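PDB 4MDB: mariner Mos1 transposase from Drosophila mauritiana, which moves the Mos1 transposon by a cut-and-paste mechanism, working as a homodimer whose catalytic domain, the part present here, binds two divalent metal ions per subunit. Local coordinates for residues I32-E37 with R204-L209; A97-Q102 with V124-D129. The protein carries 1 engineered substitution. One frame throughout, in Å; residues are numbered along the deposited sequence.

Contact 1. Residues I32-E37 with R204-L209; sequences IVTGDE and RGIHKL. With MG (magnesium ion), chain D; MG (magnesium ion), chain C; RLT (N-(4-fluorobenzyl)-5-hydroxy-1-methyl-2-(1-methyl-1-{[(5-methyl-1,3,4-oxadiazol-2-yl)carbonyl]amino}ethyl)-6-oxo-1,6-di hydropyrimidine-4-carboxamide), chain B.
Ile-32 and Leu-209 meet tip to tip, CD1 of the isoleucine lying 3.7 Å from CD1 of the leucine. Three residues before Leu-209, Ile-206 runs past Thr-34 in the opposite direction, and its CD1 comes to 4.0 Å from the threonine CG2. The two methyl pairs are the whole of this small, buried and entirely apolar seam. Thr-34 serves two neighbours: a chi1 of -166° turns OG1 away from the backbone N and leaves CG2 facing Ile-206, while the hydroxyl bonds the carbonyl oxygen of Leu-127 on the adjacent strand.

Two residues further along, the same strand turns from packing to metal binding. From CB outward, the Asp-36 side chain packs on Ser-163 and Phe-168 of helix 162-175. CG, swung opposite the backbone N (chi1 -168°), stands 3.0 Å from each magnesium ion. At the tip the carboxylate divides its oxygens: OD1 binds the magnesium ion of chain D at 2.1 Å, and OD2 binds that of chain C at 1.9 Å. Raltegravir places its OAH between the same two metals, making a second bridge. Metal-bound waters are steadied in turn by Glu-37, whose backbone O accepts from waters 1 and 3 and whose OE2 accepts from water 2 at 2.6 Å. Asp-129 completes the magnesium site of chain D, and Asp-164 contributes to that of chain C. A central strand packed by helices and carrying the first, bridging aspartate is the signature of the RNase H-fold, two-metal DDD active site.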
# COMPACT_ATOMS: atom_id res chain seq x y z
N ILE A 32 9.47 3.68 4.45
CA ILE A 32 8.08 3.63 4.01
C ILE A 32 7.49 2.23 4.22
O ILE A 32 8.10 1.19 3.87
CB ILE A 32 7.97 3.96 2.49
CG1 ILE A 32 8.33 5.41 2.26
CG2 ILE A 32 6.59 3.66 1.99
CD1 ILE A 32 8.38 5.79 0.81
N VAL A 33 6.35 2.23 4.83
CA VAL A 33 5.51 1.08 4.91
C VAL A 33 4.25 1.50 4.13
O VAL A 33 3.68 2.58 4.35
CB VAL A 33 5.14 0.82 6.39
CG1 VAL A 33 4.03 -0.20 6.57
CG2 VAL A 33 6.37 0.41 7.19
N THR A 34 3.82 0.60 3.26
CA THR A 34 2.68 0.94 2.38
C THR A 34 1.70 -0.17 2.35
O THR A 34 2.04 -1.34 2.58
CB THR A 34 3.20 1.43 1.02
OG1 THR A 34 2.17 2.05 0.25
CG2 THR A 34 3.73 0.32 0.15
N GLY A 35 0.47 0.12 1.91
CA GLY A 35 -0.53 -0.92 1.85
C GLY A 35 -1.75 -0.49 1.12
O GLY A 35 -1.97 0.71 0.83
N ASP A 36 -2.57 -1.47 0.83
CA ASP A 36 -3.81 -1.23 0.02
C ASP A 36 -4.62 -2.54 0.04
O ASP A 36 -4.14 -3.64 0.39
CB ASP A 36 -3.44 -0.91 -1.43
CG ASP A 36 -4.60 -0.36 -2.26
OD1 ASP A 36 -5.43 0.34 -1.67
OD2 ASP A 36 -4.51 -0.67 -3.49
N GLU A 37 -5.89 -2.41 -0.38
CA GLU A 37 -6.87 -3.47 -0.45
C GLU A 37 -7.12 -3.86 -1.90
O GLU A 37 -7.14 -3.00 -2.78
CB GLU A 37 -8.17 -2.95 0.18
CG GLU A 37 -8.09 -2.59 1.65
CD GLU A 37 -7.80 -1.10 1.95
OE1 GLU A 37 -8.08 -0.66 3.12
OE2 GLU A 37 -7.29 -0.40 1.03
N ARG A 204 12.69 -3.02 -5.24
CA ARG A 204 12.44 -2.30 -6.50
C ARG A 204 11.10 -1.56 -6.50
O ARG A 204 10.98 -0.41 -6.96
CB ARG A 204 12.58 -3.25 -7.69
CG ARG A 204 14.03 -3.66 -8.01
CD ARG A 204 14.09 -4.41 -9.36
NE ARG A 204 13.53 -5.74 -9.21
CZ ARG A 204 14.24 -6.84 -8.93
NH1 ARG A 204 15.57 -6.78 -8.81
NH2 ARG A 204 13.61 -8.01 -8.79
N GLY A 205 10.05 -2.20 -6.00
CA GLY A 205 8.76 -1.59 -6.02
C GLY A 205 8.70 -0.28 -5.27
O GLY A 205 8.10 0.69 -5.72
N ILE A 206 9.38 -0.23 -4.14
CA ILE A 206 9.41 0.97 -3.32
C ILE A 206 10.36 1.99 -3.98
O ILE A 206 10.07 3.20 -4.03
CB ILE A 206 9.93 0.66 -1.89
CG1 ILE A 206 8.95 -0.27 -1.09
CG2 ILE A 206 10.20 1.90 -1.05
CD1 ILE A 206 7.55 0.29 -0.89
N HIS A 207 11.52 1.54 -4.44
CA HIS A 207 12.50 2.51 -5.01
C HIS A 207 12.19 3.00 -6.44
O HIS A 207 12.88 3.88 -6.96
CB HIS A 207 13.92 1.92 -4.80
CG HIS A 207 14.33 1.94 -3.36
ND1 HIS A 207 15.16 2.89 -2.83
CD2 HIS A 207 13.97 1.15 -2.32
CE1 HIS A 207 15.33 2.68 -1.55
NE2 HIS A 207 14.60 1.63 -1.21
N LYS A 208 11.11 2.52 -7.05
CA LYS A 208 10.53 3.09 -8.24
C LYS A 208 9.86 4.45 -7.96
O LYS A 208 9.47 5.10 -8.90
CB LYS A 208 9.47 2.11 -8.82
CG LYS A 208 9.90 1.16 -9.96
CD LYS A 208 8.88 0.03 -10.01
CE LYS A 208 8.95 -0.91 -11.21
NZ LYS A 208 7.74 -1.81 -11.19
N LEU A 209 9.65 4.80 -6.69
CA LEU A 209 8.81 6.00 -6.37
C LEU A 209 9.36 7.29 -7.00
O LEU A 209 8.64 8.03 -7.66
CB LEU A 209 8.53 6.19 -4.87
CG LEU A 209 7.44 5.28 -4.29
CD1 LEU A 209 7.47 5.23 -2.76
CD2 LEU A 209 6.06 5.79 -4.76
MG MG D . -7.06 1.34 -2.47
MG MG C . -5.29 -0.27 -5.21
CAA RLT B . -10.60 9.35 -5.23
CAB RLT B . -7.29 1.10 -9.12
CAC RLT B . -8.77 3.71 -9.71
CAD RLT B . -10.60 1.77 -9.03
OAE RLT B . -8.65 2.47 -3.09
OAF RLT B . -8.80 5.54 -7.32
OAG RLT B . -6.11 0.40 -7.04
OAH RLT B . -6.64 1.11 -4.53
FAI RLT B . -10.34 9.43 -2.54
CAJ RLT B . -9.44 7.23 -2.75
CAK RLT B . -11.81 7.53 -2.68
CAL RLT B . -9.63 5.83 -2.88
CAM RLT B . -12.00 6.15 -2.81
CAN RLT B . -11.19 3.80 -3.07
NAO RLT B . -12.45 7.58 -5.94
NAP RLT B . -12.28 6.34 -6.61
NAQ RLT B . -9.34 2.92 -6.43
NAR RLT B . -10.42 3.38 -4.25
NAS RLT B . -10.55 4.16 -8.03
OAT RLT B . -10.25 7.30 -6.31
CAU RLT B . -9.17 2.85 -4.10
CAV RLT B . -10.00 5.24 -7.41
CAW RLT B . -11.20 8.10 -5.80
CAX RLT B . -10.54 8.09 -2.65
CAY RLT B . -10.93 5.28 -2.91
CAZ RLT B . -7.49 1.56 -5.47
CBA RLT B . -10.93 6.22 -6.78
CBB RLT B . -8.61 2.48 -5.34
CBC RLT B . -8.98 2.55 -7.69
CBD RLT B . -7.07 1.19 -6.80
NBE RLT B . -7.86 1.67 -7.86
CBF RLT B . -9.92 3.15 -8.86
O HOH W 1 -6.44 -1.96 -5.19
O HOH W 2 -7.87 1.56 -0.57
O HOH W 3 -8.16 -0.45 -2.54

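Contact 2. Residues A97-Q102 with V124-D129. With MG (magnesium ion), chain D; RLT (N-(4-fluorobenzyl)-5-hydroxy-1-methyl-2-(1-methyl-1-{[(5-methyl-1,3,4-oxadiazol-2-yl)carbonyl]amino}ethyl)-6-oxo-1,6-di hydropyrimidine-4-carboxamide), chain B.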
# COMPACT_ATOMS: atom_id res chain seq x y z
N ALA A 97 -13.80 0.82 11.83
CA ALA A 97 -13.38 0.05 12.99
C ALA A 97 -12.42 -1.07 12.63
O ALA A 97 -11.48 -1.39 13.37
CB ALA A 97 -14.61 -0.54 13.73
N ARG A 98 -12.68 -1.68 11.47
CA ARG A 98 -11.82 -2.73 10.98
C ARG A 98 -10.47 -2.19 10.62
O ARG A 98 -9.48 -2.85 10.91
CB ARG A 98 -12.39 -3.43 9.78
CG ARG A 98 -11.52 -4.67 9.46
CD ARG A 98 -12.13 -5.51 8.36
NE ARG A 98 -13.49 -5.90 8.73
CZ ARG A 98 -13.78 -6.97 9.46
NH1 ARG A 98 -12.82 -7.82 9.88
NH2 ARG A 98 -15.06 -7.22 9.74
N TYR A 99 -10.43 -1.01 10.01
CA TYR A 99 -9.12 -0.46 9.56
C TYR A 99 -8.29 -0.10 10.81
O TYR A 99 -7.06 -0.31 10.81
CB TYR A 99 -9.25 0.74 8.64
CG TYR A 99 -7.99 1.03 7.89
CD1 TYR A 99 -7.48 0.16 7.03
CD2 TYR A 99 -7.34 2.24 8.04
CE1 TYR A 99 -6.30 0.46 6.32
CE2 TYR A 99 -6.16 2.52 7.36
CZ TYR A 99 -5.70 1.62 6.47
OH TYR A 99 -4.54 1.89 5.71
N GLN A 100 -8.95 0.45 11.83
CA GLN A 100 -8.26 0.82 13.06
C GLN A 100 -7.62 -0.39 13.67
O GLN A 100 -6.44 -0.37 14.03
CB GLN A 100 -9.28 1.47 14.02
CG GLN A 100 -8.87 1.74 15.44
CD GLN A 100 -9.91 2.67 16.04
OE1 GLN A 100 -11.12 2.38 16.03
NE2 GLN A 100 -9.48 3.82 16.44
N GLN A 101 -8.36 -1.50 13.75
CA GLN A 101 -7.84 -2.74 14.27
C GLN A 101 -6.70 -3.35 13.43
O GLN A 101 -5.74 -3.88 13.95
CB GLN A 101 -8.97 -3.75 14.50
CG GLN A 101 -8.54 -4.86 15.39
CD GLN A 101 -7.97 -4.32 16.74
OE1 GLN A 101 -8.57 -3.46 17.41
NE2 GLN A 101 -6.78 -4.78 17.08
N GLN A 102 -6.83 -3.24 12.11
CA GLN A 102 -5.77 -3.61 11.25
C GLN A 102 -4.46 -2.85 11.52
O GLN A 102 -3.42 -3.48 11.45
CB GLN A 102 -6.23 -3.42 9.81
CG GLN A 102 -7.23 -4.53 9.40
CD GLN A 102 -7.71 -4.35 7.98
OE1 GLN A 102 -7.75 -3.23 7.48
NE2 GLN A 102 -8.05 -5.44 7.32
N VAL A 124 8.21 5.24 11.35
CA VAL A 124 7.47 4.70 10.22
C VAL A 124 6.95 5.87 9.40
O VAL A 124 6.34 6.81 9.94
CB VAL A 124 6.34 3.78 10.63
CG1 VAL A 124 5.45 3.47 9.42
CG2 VAL A 124 6.92 2.56 11.37
N ILE A 125 7.09 5.77 8.07
CA ILE A 125 6.46 6.65 7.17
C ILE A 125 5.36 5.81 6.48
O ILE A 125 5.71 4.90 5.74
CB ILE A 125 7.43 7.26 6.16
CG1 ILE A 125 8.46 8.13 6.88
CG2 ILE A 125 6.70 8.04 5.06
CD1 ILE A 125 9.56 8.63 6.01
N PHE A 126 4.12 6.20 6.55
CA PHE A 126 3.02 5.34 6.12
C PHE A 126 2.41 5.91 4.87
O PHE A 126 2.00 7.08 4.83
CB PHE A 126 1.96 5.24 7.22
CG PHE A 126 0.96 4.14 7.06
CD1 PHE A 126 1.35 2.85 6.96
CD2 PHE A 126 -0.41 4.43 7.06
CE1 PHE A 126 0.44 1.82 6.91
CE2 PHE A 126 -1.33 3.39 6.97
CZ PHE A 126 -0.87 2.09 6.90
N LEU A 127 2.31 5.06 3.86
CA LEU A 127 1.71 5.46 2.59
C LEU A 127 0.52 4.61 2.28
O LEU A 127 0.65 3.38 2.02
CB LEU A 127 2.75 5.41 1.46
CG LEU A 127 2.29 5.69 0.00
CD1 LEU A 127 1.80 7.12 -0.03
CD2 LEU A 127 3.52 5.50 -0.84
N HIS A 128 -0.63 5.25 2.38
CA HIS A 128 -1.88 4.60 1.99
C HIS A 128 -2.75 5.57 1.24
O HIS A 128 -2.54 6.75 1.29
CB HIS A 128 -2.63 3.96 3.22
CG HIS A 128 -3.14 4.90 4.25
ND1 HIS A 128 -3.98 4.48 5.27
CD2 HIS A 128 -2.92 6.22 4.47
CE1 HIS A 128 -4.28 5.50 6.04
NE2 HIS A 128 -3.65 6.57 5.59
N ASP A 129 -3.75 5.03 0.57
CA ASP A 129 -4.61 5.92 -0.20
C ASP A 129 -5.76 6.56 0.60
O ASP A 129 -5.91 6.36 1.79
CB ASP A 129 -5.00 5.24 -1.49
CG ASP A 129 -5.99 4.09 -1.36
OD1 ASP A 129 -6.73 4.10 -0.40
OD2 ASP A 129 -6.00 3.11 -2.20
MG MG D . -7.06 1.34 -2.47
CAA RLT B . -10.60 9.35 -5.23
CAB RLT B . -7.29 1.10 -9.12
CAC RLT B . -8.77 3.71 -9.71
CAD RLT B . -10.60 1.77 -9.03
OAE RLT B . -8.65 2.47 -3.09
OAF RLT B . -8.80 5.54 -7.32
OAG RLT B . -6.11 0.40 -7.04
OAH RLT B . -6.64 1.11 -4.53
FAI RLT B . -10.34 9.43 -2.54
CAJ RLT B . -9.44 7.23 -2.75
CAK RLT B . -11.81 7.53 -2.68
CAL RLT B . -9.63 5.83 -2.88
CAM RLT B . -12.00 6.15 -2.81
CAN RLT B . -11.19 3.80 -3.07
NAO RLT B . -12.45 7.58 -5.94
NAP RLT B . -12.28 6.34 -6.61
NAQ RLT B . -9.34 2.92 -6.43
NAR RLT B . -10.42 3.38 -4.25
NAS RLT B . -10.55 4.16 -8.03
OAT RLT B . -10.25 7.30 -6.31
CAU RLT B . -9.17 2.85 -4.10
CAV RLT B . -10.00 5.24 -7.41
CAW RLT B . -11.20 8.10 -5.80
CAX RLT B . -10.54 8.09 -2.65
CAY RLT B . -10.93 5.28 -2.91
CAZ RLT B . -7.49 1.56 -5.47
CBA RLT B . -10.93 6.22 -6.78
CBB RLT B . -8.61 2.48 -5.34
CBC RLT B . -8.98 2.55 -7.69
CBD RLT B . -7.07 1.19 -6.80
NBE RLT B . -7.86 1.67 -7.86
CBF RLT B . -9.92 3.15 -8.86
O HOH W 2 -7.87 1.56 -0.57
O HOH W 3 -8.16 -0.45 -2.54
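Tyr-99 and His-128 are joined by one short hydrogen bond, 2.7 Å between the tyrosine OH and ND1 of the histidine. The rings meet rim to rim, their planes only 20° apart, and CE2 of the tyrosine lies in the imidazole plane at its edge. With CG anti to the backbone N (chi1 -163°), the phenol reaches from helix to strand, where even the nearest CA atoms, those of Tyr-99 and His-128, are 11.6 Å apart. Phe-126 covers one face of the imidazole: its CE2 sits 3.3 Å above the His-128 ring plane, offset toward the rim, while its edge faces the Tyr-99 hydroxyl more loosely. His-134 stacks on the rings of both Tyr-99 and His-128.

The loose side is the outer surface of the helix, where Ala-97 and Gln-101 are exposed. Asp-129, next after His-128, is by contrast a buried metal ligand reached by water: OD2 binds the magnesium ion of chain D at 2.1 Å, and OD1 accepts a hydrogen bond from metal-bound water 2 at 2.8 Å. Aromatic packing thus adjoins the second aspartate of the RNase H-fold DDD motif.

In the fold
Contacts 1 and 2 are both buried and converge on one sheet, where strands 32-42 and 125-127 run parallel as neighbours. They flank it with different helices: the end of helix 199-207 and the start of helix 209-218 in contact 1, helix 96-113 in contact 2. Their chemistry differs accordingly, methyl against methyl in the first, a polar bond within an aromatic cluster in the second. Backbone pairing ties them together, Val-33 O lying 2.9 Å from Leu-127 N, and Glu-37 OE1 packs beside Tyr-99 CE1. Both strands deliver an aspartate to the same magnesium ion and share drug and waters 2 and 3; both contacts thus lead to one hydrated two-metal site.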